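Long-range contact in packaging protein UL32 (Human herpesvirus 8 type M, PDB 6XF9), which is thought to assist in bringing new capsids to nuclear replication compartments for viral DNA cleavage and packaging, and forms a zinc-binding pentameric ring: residues S45-C55 with I125-C136. Sequence-based numbering, arbitrary orientation.
With ZN (zinc ion), chain O.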
loop_
_atom_site.group_PDB
_atom_site.type_symbol
_atom_site.label_atom_id
_atom_site.label_comp_id
_atom_site.label_asym_id
_atom_site.label_seq_id
_atom_site.Cartn_x
_atom_site.Cartn_y
_atom_site.Cartn_z
ATOM N N SER D 45 -2.182 22.963 -31.484
ATOM C CA SER D 45 -3.328 23.620 -30.867
ATOM C C SER D 45 -3.667 23.019 -29.513
ATOM O O SER D 45 -4.220 23.719 -28.655
ATOM C CB SER D 45 -4.544 23.541 -31.784
ATOM O OG SER D 45 -4.304 24.214 -33.016
ATOM N N LEU D 46 -3.327 21.742 -29.288
ATOM C CA LEU D 46 -3.628 21.036 -28.045
ATOM C C LEU D 46 -2.500 21.132 -27.033
ATOM O O LEU D 46 -2.428 20.314 -26.109
ATOM C CB LEU D 46 -3.970 19.577 -28.347
ATOM C CG LEU D 46 -5.285 19.526 -29.131
ATOM C CD1 LEU D 46 -5.429 18.249 -29.920
ATOM C CD2 LEU D 46 -6.448 19.669 -28.176
ATOM N N GLN D 47 -1.621 22.111 -27.181
ATOM C CA GLN D 47 -0.747 22.198 -26.021
ATOM C C GLN D 47 -1.194 23.315 -25.079
ATOM O O GLN D 47 -1.690 24.359 -25.532
ATOM C CB GLN D 47 0.703 22.401 -26.451
ATOM C CG GLN D 47 1.283 21.099 -27.006
ATOM C CD GLN D 47 2.520 21.278 -27.858
ATOM O OE1 GLN D 47 2.900 22.404 -28.222
ATOM N NE2 GLN D 47 3.182 20.155 -28.162
ATOM N N PRO D 48 -1.115 23.064 -23.770
ATOM C CA PRO D 48 -1.820 23.923 -22.802
ATOM C C PRO D 48 -1.402 25.395 -22.808
ATOM O O PRO D 48 -2.167 26.245 -22.320
ATOM C CB PRO D 48 -1.510 23.246 -21.462
ATOM C CG PRO D 48 -1.375 21.799 -21.833
ATOM C CD PRO D 48 -0.699 21.788 -23.174
ATOM N N SER D 49 -0.206 25.722 -23.291
ATOM C CA SER D 49 0.281 27.096 -23.292
ATOM C C SER D 49 0.329 27.734 -24.679
ATOM O O SER D 49 0.853 28.847 -24.810
ATOM C CB SER D 49 1.667 27.118 -22.653
ATOM O OG SER D 49 2.510 26.167 -23.319
ATOM N N SER D 50 -0.236 27.066 -25.730
ATOM C CA SER D 50 -0.382 27.720 -27.024
ATOM C C SER D 50 -1.665 28.560 -27.086
ATOM O O SER D 50 -2.664 28.241 -26.432
ATOM C CB SER D 50 -0.358 26.701 -28.142
ATOM O OG SER D 50 -1.165 25.591 -27.824
ATOM N N PRO D 51 -1.667 29.633 -27.877
ATOM C CA PRO D 51 -2.846 30.501 -27.952
ATOM C C PRO D 51 -4.050 29.821 -28.581
ATOM O O PRO D 51 -3.946 28.803 -29.264
ATOM C CB PRO D 51 -2.369 31.663 -28.828
ATOM C CG PRO D 51 -1.282 31.089 -29.632
ATOM C CD PRO D 51 -0.574 30.142 -28.716
ATOM N N CYS D 52 -5.216 30.402 -28.319
ATOM C CA CYS D 52 -6.431 30.005 -29.008
ATOM C C CYS D 52 -6.505 30.719 -30.348
ATOM O O CYS D 52 -6.632 31.943 -30.395
ATOM C CB CYS D 52 -7.645 30.347 -28.167
ATOM S SG CYS D 52 -9.118 29.943 -29.097
ATOM N N ARG D 53 -6.436 29.970 -31.438
ATOM C CA ARG D 53 -6.371 30.608 -32.750
ATOM C C ARG D 53 -7.613 31.432 -33.045
ATOM O O ARG D 53 -7.514 32.504 -33.656
ATOM C CB ARG D 53 -6.137 29.555 -33.823
ATOM C CG ARG D 53 -4.704 29.036 -33.823
ATOM C CD ARG D 53 -4.578 27.865 -34.756
ATOM N NE ARG D 53 -4.311 28.262 -36.131
ATOM C CZ ARG D 53 -3.111 28.578 -36.594
ATOM N NH1 ARG D 53 -2.057 28.558 -35.786
ATOM N NH2 ARG D 53 -2.975 28.907 -37.868
ATOM N N VAL D 54 -8.789 30.977 -32.598
ATOM C CA VAL D 54 -10.010 31.741 -32.851
ATOM C C VAL D 54 -10.037 33.005 -32.008
ATOM O O VAL D 54 -10.460 34.063 -32.473
ATOM C CB VAL D 54 -11.259 30.876 -32.614
ATOM C CG1 VAL D 54 -12.501 31.718 -32.690
ATOM C CG2 VAL D 54 -11.331 29.802 -33.651
ATOM N N CYS D 55 -9.621 32.922 -30.750
ATOM C CA CYS D 55 -9.518 34.144 -29.958
ATOM C C CYS D 55 -8.555 35.121 -30.612
ATOM O O CYS D 55 -8.779 36.335 -30.598
ATOM C CB CYS D 55 -9.049 33.830 -28.539
ATOM S SG CYS D 55 -10.284 33.122 -27.402
ATOM N N ILE D 125 -9.987 21.440 -34.878
ATOM C CA ILE D 125 -9.642 21.411 -33.464
ATOM C C ILE D 125 -9.734 22.812 -32.871
ATOM O O ILE D 125 -10.109 22.969 -31.704
ATOM C CB ILE D 125 -8.247 20.784 -33.263
ATOM C CG1 ILE D 125 -8.060 20.375 -31.803
ATOM C CG2 ILE D 125 -7.137 21.741 -33.703
ATOM C CD1 ILE D 125 -9.185 19.514 -31.288
ATOM N N ASP D 126 -9.441 23.855 -33.662
ATOM C CA ASP D 126 -9.479 25.217 -33.123
ATOM C C ASP D 126 -10.906 25.666 -32.837
ATOM O O ASP D 126 -11.160 26.336 -31.822
ATOM C CB ASP D 126 -8.811 26.193 -34.085
ATOM C CG ASP D 126 -7.368 25.838 -34.364
ATOM O OD1 ASP D 126 -6.585 25.781 -33.386
ATOM O OD2 ASP D 126 -7.016 25.640 -35.557
ATOM N N LEU D 127 -11.844 25.313 -33.733
ATOM C CA LEU D 127 -13.266 25.573 -33.506
ATOM C C LEU D 127 -13.790 24.794 -32.304
ATOM O O LEU D 127 -14.555 25.327 -31.494
ATOM C CB LEU D 127 -14.064 25.219 -34.757
ATOM C CG LEU D 127 -13.702 26.040 -35.994
ATOM C CD1 LEU D 127 -14.382 25.466 -37.230
ATOM C CD2 LEU D 127 -14.060 27.505 -35.827
ATOM N N GLN D 128 -13.453 23.501 -32.218
ATOM C CA GLN D 128 -13.862 22.676 -31.080
ATOM C C GLN D 128 -13.347 23.229 -29.754
ATOM O O GLN D 128 -14.081 23.288 -28.762
ATOM C CB GLN D 128 -13.336 21.265 -31.271
ATOM C CG GLN D 128 -14.011 20.479 -32.342
ATOM C CD GLN D 128 -13.645 19.018 -32.246
ATOM O OE1 GLN D 128 -14.214 18.279 -31.449
ATOM N NE2 GLN D 128 -12.650 18.604 -33.018
ATOM N N LEU D 129 -12.065 23.593 -29.703
ATOM C CA LEU D 129 -11.486 24.101 -28.460
ATOM C C LEU D 129 -12.135 25.419 -28.052
ATOM O O LEU D 129 -12.416 25.643 -26.864
ATOM C CB LEU D 129 -9.970 24.256 -28.611
ATOM C CG LEU D 129 -9.101 22.990 -28.514
ATOM C CD1 LEU D 129 -7.656 23.270 -28.884
ATOM C CD2 LEU D 129 -9.157 22.456 -27.085
ATOM N N HIS D 130 -12.364 26.316 -29.019
ATOM C CA HIS D 130 -12.884 27.641 -28.681
ATOM C C HIS D 130 -14.366 27.599 -28.331
ATOM O O HIS D 130 -14.792 28.166 -27.318
ATOM C CB HIS D 130 -12.622 28.623 -29.825
ATOM C CG HIS D 130 -13.186 29.988 -29.578
ATOM N ND1 HIS D 130 -12.556 30.919 -28.786
ATOM C CD2 HIS D 130 -14.323 30.576 -30.025
ATOM C CE1 HIS D 130 -13.283 32.021 -28.746
ATOM N NE2 HIS D 130 -14.363 31.838 -29.486
ATOM N N PHE D 131 -15.166 26.921 -29.142
ATOM C CA PHE D 131 -16.605 27.001 -28.972
ATOM C C PHE D 131 -17.192 25.907 -28.096
ATOM O O PHE D 131 -18.309 26.085 -27.587
ATOM C CB PHE D 131 -17.297 26.966 -30.335
ATOM C CG PHE D 131 -17.135 28.233 -31.125
ATOM C CD1 PHE D 131 -17.786 29.377 -30.743
ATOM C CD2 PHE D 131 -16.319 28.273 -32.241
ATOM C CE1 PHE D 131 -17.632 30.543 -31.452
ATOM C CE2 PHE D 131 -16.163 29.435 -32.949
ATOM C CZ PHE D 131 -16.825 30.576 -32.551
ATOM N N PHE D 132 -16.499 24.778 -27.908
ATOM C CA PHE D 132 -17.139 23.651 -27.223
ATOM C C PHE D 132 -16.354 23.071 -26.054
ATOM O O PHE D 132 -16.908 22.908 -24.965
ATOM C CB PHE D 132 -17.442 22.558 -28.239
ATOM C CG PHE D 132 -18.434 22.975 -29.262
ATOM C CD1 PHE D 132 -19.791 22.868 -29.002
ATOM C CD2 PHE D 132 -18.028 23.514 -30.468
ATOM C CE1 PHE D 132 -20.738 23.258 -29.940
ATOM C CE2 PHE D 132 -18.961 23.904 -31.413
ATOM C CZ PHE D 132 -20.323 23.779 -31.142
ATOM N N VAL D 133 -15.078 22.767 -26.238
ATOM C CA VAL D 133 -14.324 22.190 -25.134
ATOM C C VAL D 133 -14.053 23.256 -24.081
ATOM O O VAL D 133 -14.477 23.132 -22.923
ATOM C CB VAL D 133 -13.014 21.553 -25.632
ATOM C CG1 VAL D 133 -12.268 20.926 -24.467
ATOM C CG2 VAL D 133 -13.278 20.551 -26.718
ATOM N N GLN D 134 -13.381 24.346 -24.476
ATOM C CA GLN D 134 -12.960 25.344 -23.497
ATOM C C GLN D 134 -13.972 26.463 -23.289
ATOM O O GLN D 134 -13.976 27.071 -22.205
ATOM C CB GLN D 134 -11.617 25.964 -23.905
ATOM C CG GLN D 134 -10.550 24.986 -24.399
ATOM C CD GLN D 134 -9.946 24.105 -23.303
ATOM O OE1 GLN D 134 -10.563 23.853 -22.266
ATOM N NE2 GLN D 134 -8.731 23.620 -23.546
ATOM N N LYS D 135 -14.843 26.712 -24.275
ATOM C CA LYS D 135 -15.877 27.766 -24.184
ATOM C C LYS D 135 -15.336 29.160 -23.843
ATOM O O LYS D 135 -15.719 29.745 -22.830
ATOM C CB LYS D 135 -16.957 27.366 -23.175
ATOM C CG LYS D 135 -17.694 26.083 -23.527
ATOM C CD LYS D 135 -18.775 25.769 -22.506
ATOM C CE LYS D 135 -19.511 24.488 -22.859
ATOM N NZ LYS D 135 -18.597 23.313 -22.899
ATOM N N CYS D 136 -14.449 29.689 -24.684
ATOM C CA CYS D 136 -13.774 30.952 -24.377
ATOM C C CYS D 136 -14.748 32.095 -24.173
ATOM O O CYS D 136 -14.381 33.089 -23.541
ATOM C CB CYS D 136 -12.792 31.345 -25.475
ATOM S SG CYS D 136 -11.561 30.099 -25.865
HETATM ZN ZN ZN O . -10.740 30.947 -27.828
#
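Cys-52 and Cys-55 meet His-130 and Cys-136 around one zinc ion. The imidazole binds it through ND1, 2.0 Å from the zinc, while the three SG atoms complete the shell; CG of His-130 stands anti to its backbone N (chi1 177°), which carries the ring out to the metal. Cys-55 SG lies at the ring edge. Val-54 covers one face, its CG1 3.6 Å from the His-130 ring centroid; zinc at ND1 and Tyr-75 OH, hydrogen-bonded to NE2, fix the ring's rotation. This three-cysteine, one-histidine site starts with a CxxC pair whose first cysteine N-caps helix 53-60: Cys-55 N donates to Cys-52 SG (3.4 Å, 170°), a bond that would temper the thiolate's charge. The zinc thus ties that helix to His-130 of helix 124-133 and to Cys-136 in the turn that follows. Val-54 is also a knob among Asp-126, Leu-127, His-130 and Phe-131. Further along, Ser-45 OG is hydrogen-bonded to Asp-126 OD1 (2.8 Å), on its syn side but 23° out of the carboxylate plane, and also to Gln-41 O; OD2 accepts from Met-123 N. Arg-53 lays CD against this carboxylate; its NE makes a long salt bridge to Asp-126 OD2 (3.8 Å), and NH2 bonds Arg-121 O. Leu-46 packs CD1 on Ile-125 CG1 and CD2 on Leu-129 CD1, both at 3.9 Å.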